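Local structure of putative Endoribonuclease L-PSP (Entamoeba histolytica, 3M1X) at residues G113-A116 / E117-N121; S74-V77 / M78-K82. The protein is of unproven function but belongs to the RutC (YjgF/YER057c/UK114) family and may have deaminase activity. All coordinates share one frame; numbering follows the deposited sequence. Where two conformers were deposited one is given.

Contact 1: G113-A116 / E117-N121; sequences GIYA and EAFGN
The rings of Y115 and F119 meet one turn apart on helix 108-119. F119 brings the CD2-CE2 side of its ring over one face of Y115, off-centre toward the rim. The closest atoms are Y115 CE1 and F119 CE2, 3.5 Å apart. The two planes are inclined at 58°, with ring centroids 4.9 Å apart, so the pair is oblique. Y115 has CG anti to its backbone N (chi1 177°), whereas F119 has CG beside its own N (chi1 -84°). These different first torsions bring the two rings together on one side of the helix. Y115 OH is hydrogen-bonded to T98 OG1 on strand 95-102, which fixes the far end of the ring. The helix is the crossover of a beta-alpha-beta unit between the parallel strands 95-102 and 125-130. Its aromatic side packs on strand 95-102, while A39 of a second subunit packs on Y115 and A116. The backbone keeps the i to i+4 pattern: F119 N bonds to Y115 O at 3.0 Å. The pattern fades at the C-terminal end, where G120 N makes only a weak bond to A116 O, at 2.8 Å. G120 then leaves the helix with positive phi. On another side, a water donates to I114 O (2.9 Å). In one of two conformers of E117, a bend at chi2 lets OE1 accept from this water too, so that arm of the bridge is less certain.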
loop_
_atom_site.group_PDB
_atom_site.type_symbol
_atom_site.label_atom_id
_atom_site.label_comp_id
_atom_site.label_asym_id
_atom_site.label_seq_id
_atom_site.Cartn_x
_atom_site.Cartn_y
_atom_site.Cartn_z
ATOM N N GLY A 113 -7.726 14.287 12.625
ATOM C CA GLY A 113 -7.516 14.749 13.944
ATOM C C GLY A 113 -7.209 13.688 14.983
ATOM O O GLY A 113 -6.388 13.831 15.871
ATOM N N ILE A 114 -7.929 12.587 14.850
ATOM C CA ILE A 114 -7.764 11.471 15.778
ATOM C C ILE A 114 -6.374 10.767 15.570
ATOM O O ILE A 114 -5.656 10.436 16.493
ATOM C CB ILE A 114 -8.922 10.485 15.670
ATOM C CG1 ILE A 114 -10.208 11.181 16.234
ATOM C CG2 ILE A 114 -8.652 9.153 16.376
ATOM C CD1 ILE A 114 -11.521 10.473 15.824
ATOM N N TYR A 115 -6.004 10.617 14.296
ATOM C CA TYR A 115 -4.698 10.114 13.903
ATOM C C TYR A 115 -3.599 10.962 14.455
ATOM O O TYR A 115 -2.599 10.460 15.072
ATOM C CB TYR A 115 -4.695 10.078 12.377
ATOM C CG TYR A 115 -3.391 9.654 11.735
ATOM C CD1 TYR A 115 -3.164 8.366 11.355
ATOM C CD2 TYR A 115 -2.428 10.592 11.477
ATOM C CE1 TYR A 115 -1.987 8.000 10.721
ATOM C CE2 TYR A 115 -1.222 10.225 10.893
ATOM C CZ TYR A 115 -1.034 8.931 10.467
ATOM O OH TYR A 115 0.114 8.499 9.855
ATOM N N ALA A 116 -3.712 12.285 14.313
ATOM C CA ALA A 116 -2.721 13.185 14.769
ATOM C C ALA A 116 -2.548 13.135 16.291
ATOM O O ALA A 116 -1.444 13.151 16.810
ATOM C CB ALA A 116 -3.010 14.639 14.284
ATOM N N GLU A 117 -3.661 13.050 17.035
ATOM C CA GLU A 117 -3.649 12.919 18.506
ATOM C C GLU A 117 -2.882 11.716 18.851
ATOM O O GLU A 117 -2.093 11.701 19.775
ATOM C CB GLU A 117 -5.034 12.784 19.161
ATOM C CG GLU A 117 -5.076 12.781 20.752
ATOM C CD GLU A 117 -5.011 11.374 21.411
ATOM O OE1 GLU A 117 -5.013 10.333 20.769
ATOM O OE2 GLU A 117 -4.843 11.236 22.628
ATOM N N ALA A 118 -3.152 10.593 18.144
ATOM C CA ALA A 118 -2.541 9.321 18.451
ATOM C C ALA A 118 -1.014 9.348 18.304
ATOM O O ALA A 118 -0.282 8.782 19.076
ATOM C CB ALA A 118 -3.131 8.198 17.660
ATOM N N PHE A 119 -0.543 10.032 17.265
ATOM C CA PHE A 119 0.914 10.112 16.993
ATOM C C PHE A 119 1.588 11.266 17.655
ATOM O O PHE A 119 2.821 11.274 17.746
ATOM C CB PHE A 119 1.173 10.196 15.456
ATOM C CG PHE A 119 1.195 8.824 14.816
ATOM C CD1 PHE A 119 2.213 7.950 15.036
ATOM C CD2 PHE A 119 0.188 8.441 13.900
ATOM C CE1 PHE A 119 2.260 6.715 14.507
ATOM C CE2 PHE A 119 0.251 7.175 13.298
ATOM C CZ PHE A 119 1.279 6.341 13.625
ATOM N N GLY A 120 0.858 12.207 18.193
ATOM C CA GLY A 120 1.508 13.368 18.873
ATOM C C GLY A 120 2.343 14.100 17.880
ATOM O O GLY A 120 1.898 14.435 16.799
ATOM N N ASN A 121 3.569 14.423 18.212
ATOM C CA ASN A 121 4.447 15.135 17.297
ATOM C C ASN A 121 5.135 14.245 16.289
ATOM O O ASN A 121 5.846 14.763 15.409
ATOM C CB ASN A 121 5.438 15.937 18.006
ATOM C CG ASN A 121 4.794 17.170 18.669
ATOM O OD1 ASN A 121 3.889 17.775 18.127
ATOM N ND2 ASN A 121 5.306 17.512 19.807
HETATM O O HOH W 1 -6.393 9.186 18.957
#

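Contact 2: S74-V77 / M78-K82; sequences SKQV and MTNLK
S74 meets M78 through its backbone: S74 O accepts from M78 N at 3.0 Å. M78 CG also lies 3.3 Å from S74 O, because the first torsion of M78 sets CG beside the backbone N. The S74 hydroxyl bonds instead to I70 O, one turn back. K75 O takes the N-H of T79 at 3.0 Å. T79 OG1 lies near the same oxygen, 3.1 Å from K75 O. Q76 makes the side-chain bond of this contact. Its chain leaves anti to the backbone N and folds at chi2 (64°), which brings the amide alongside N80. Q76 NE2 donates to N80 OD1 at 2.9 Å, and the N-H...O angle is 165°. OD1 lies in the amide plane of Q76, but the donor sits above the carbonyl plane of N80 and off its lone pairs. The two amide planes are 44° apart. V77 belongs to the apolar side. Its CG1 packs against M78 SD at 4.2 Å. This side of helix 70-87 lies on the mixed beta sheet of the YjgF/UK114 family fold, with V77 and L81 against V142 of strand 140-146. N80 ND2 reaches strand 51-59, where it bonds to L58 O and more weakly to I56 O. The buried N80 amide is thus used at both ends: OD1 accepts from the Q76 amide one turn earlier, and ND2 ties the helix to the sheet, which fixes the amide's rotation.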
loop_
_atom_site.group_PDB
_atom_site.type_symbol
_atom_site.label_atom_id
_atom_site.label_comp_id
_atom_site.label_asym_id
_atom_site.label_seq_id
_atom_site.Cartn_x
_atom_site.Cartn_y
_atom_site.Cartn_z
ATOM N N SER A 74 -12.126 5.207 14.613
ATOM C CA SER A 74 -10.787 5.756 14.409
ATOM C C SER A 74 -9.946 5.679 15.635
ATOM O O SER A 74 -8.749 5.301 15.611
ATOM C CB SER A 74 -10.837 7.168 13.869
ATOM O OG SER A 74 -11.454 7.264 12.625
ATOM N N LYS A 75 -10.521 6.011 16.815
ATOM C CA LYS A 75 -9.777 5.911 18.036
ATOM C C LYS A 75 -9.380 4.497 18.302
ATOM O O LYS A 75 -8.249 4.222 18.708
ATOM C CB LYS A 75 -10.652 6.461 19.181
ATOM C CG LYS A 75 -10.826 7.923 19.188
ATOM C CD LYS A 75 -11.921 8.384 20.136
ATOM C CE LYS A 75 -12.107 9.874 19.998
ATOM N NZ LYS A 75 -13.019 10.309 21.173
ATOM N N GLN A 76 -10.258 3.549 18.081
ATOM C CA GLN A 76 -9.978 2.150 18.295
ATOM C C GLN A 76 -8.884 1.642 17.363
ATOM O O GLN A 76 -8.018 0.868 17.758
ATOM C CB GLN A 76 -11.202 1.274 18.202
ATOM C CG GLN A 76 -10.965 -0.184 18.665
ATOM C CD GLN A 76 -10.619 -0.237 20.160
ATOM O OE1 GLN A 76 -11.425 0.247 20.943
ATOM N NE2 GLN A 76 -9.533 -0.828 20.559
ATOM N N VAL A 77 -8.933 2.049 16.099
ATOM C CA VAL A 77 -7.916 1.661 15.150
ATOM C C VAL A 77 -6.535 2.113 15.625
ATOM O O VAL A 77 -5.567 1.353 15.604
ATOM C CB VAL A 77 -8.203 2.217 13.754
ATOM C CG1 VAL A 77 -6.938 2.216 12.818
ATOM C CG2 VAL A 77 -9.370 1.450 13.062
ATOM N N MET A 78 -6.434 3.381 16.074
ATOM C CA MET A 78 -5.101 3.850 16.479
ATOM C C MET A 78 -4.616 3.202 17.740
ATOM O O MET A 78 -3.429 2.920 17.883
ATOM C CB MET A 78 -5.140 5.400 16.636
ATOM C CG MET A 78 -5.552 6.181 15.466
ATOM S SD MET A 78 -4.782 5.706 13.871
ATOM C CE MET A 78 -3.062 6.073 14.236
ATOM N N THR A 79 -5.523 2.896 18.658
ATOM C CA THR A 79 -5.191 2.138 19.851
ATOM C C THR A 79 -4.721 0.726 19.494
ATOM O O THR A 79 -3.750 0.230 20.024
ATOM C CB THR A 79 -6.435 2.084 20.778
ATOM O OG1 THR A 79 -6.654 3.415 21.213
ATOM C CG2 THR A 79 -6.189 1.200 21.974
ATOM N N ASN A 80 -5.430 0.075 18.574
ATOM C CA ASN A 80 -5.048 -1.232 18.133
ATOM C C ASN A 80 -3.656 -1.279 17.529
ATOM O O ASN A 80 -2.877 -2.180 17.769
ATOM C CB ASN A 80 -6.079 -1.781 17.137
ATOM C CG ASN A 80 -7.425 -2.178 17.705
ATOM O OD1 ASN A 80 -7.557 -2.287 18.949
ATOM N ND2 ASN A 80 -8.418 -2.380 16.855
ATOM N N LEU A 81 -3.356 -0.284 16.648
ATOM C CA LEU A 81 -2.031 -0.200 16.098
ATOM C C LEU A 81 -0.967 -0.093 17.141
ATOM O O LEU A 81 0.076 -0.744 17.079
ATOM C CB LEU A 81 -1.893 0.955 15.108
ATOM C CG LEU A 81 -2.528 0.711 13.757
ATOM C CD1 LEU A 81 -2.574 1.975 13.007
ATOM C CD2 LEU A 81 -1.837 -0.419 12.952
ATOM N N LYS A 82 -1.197 0.766 18.155
ATOM C CA LYS A 82 -0.242 0.890 19.232
ATOM C C LYS A 82 -0.026 -0.445 19.926
ATOM O O LYS A 82 1.113 -0.790 20.233
ATOM C CB LYS A 82 -0.705 1.939 20.203
ATOM C CG LYS A 82 0.165 2.100 21.425
ATOM C CD LYS A 82 -0.358 3.191 22.357
ATOM C CE LYS A 82 0.461 3.398 23.588
ATOM N NZ LYS A 82 -0.143 4.416 24.523
#

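Both contacts are local, between residues about one turn apart on a helix, and the two helices pack against each other. Contact 2 is mostly buried, on helix 70-87. Contact 1 is partly exposed, near the end of helix 108-119, and also meets a second subunit. Their centres are 11 Å apart. M78 joins them: its CB lies 3.6 Å from A118 CB, and its CE 3.6 Å from F119 CE2. I114 adds packing on K75. The chemistry differs with place. Contact 1 has an aromatic pair on its inner side and a water by exposed E117. Contact 2 sets aliphatic groups against the sheet and gives its buried amide direct protein partners.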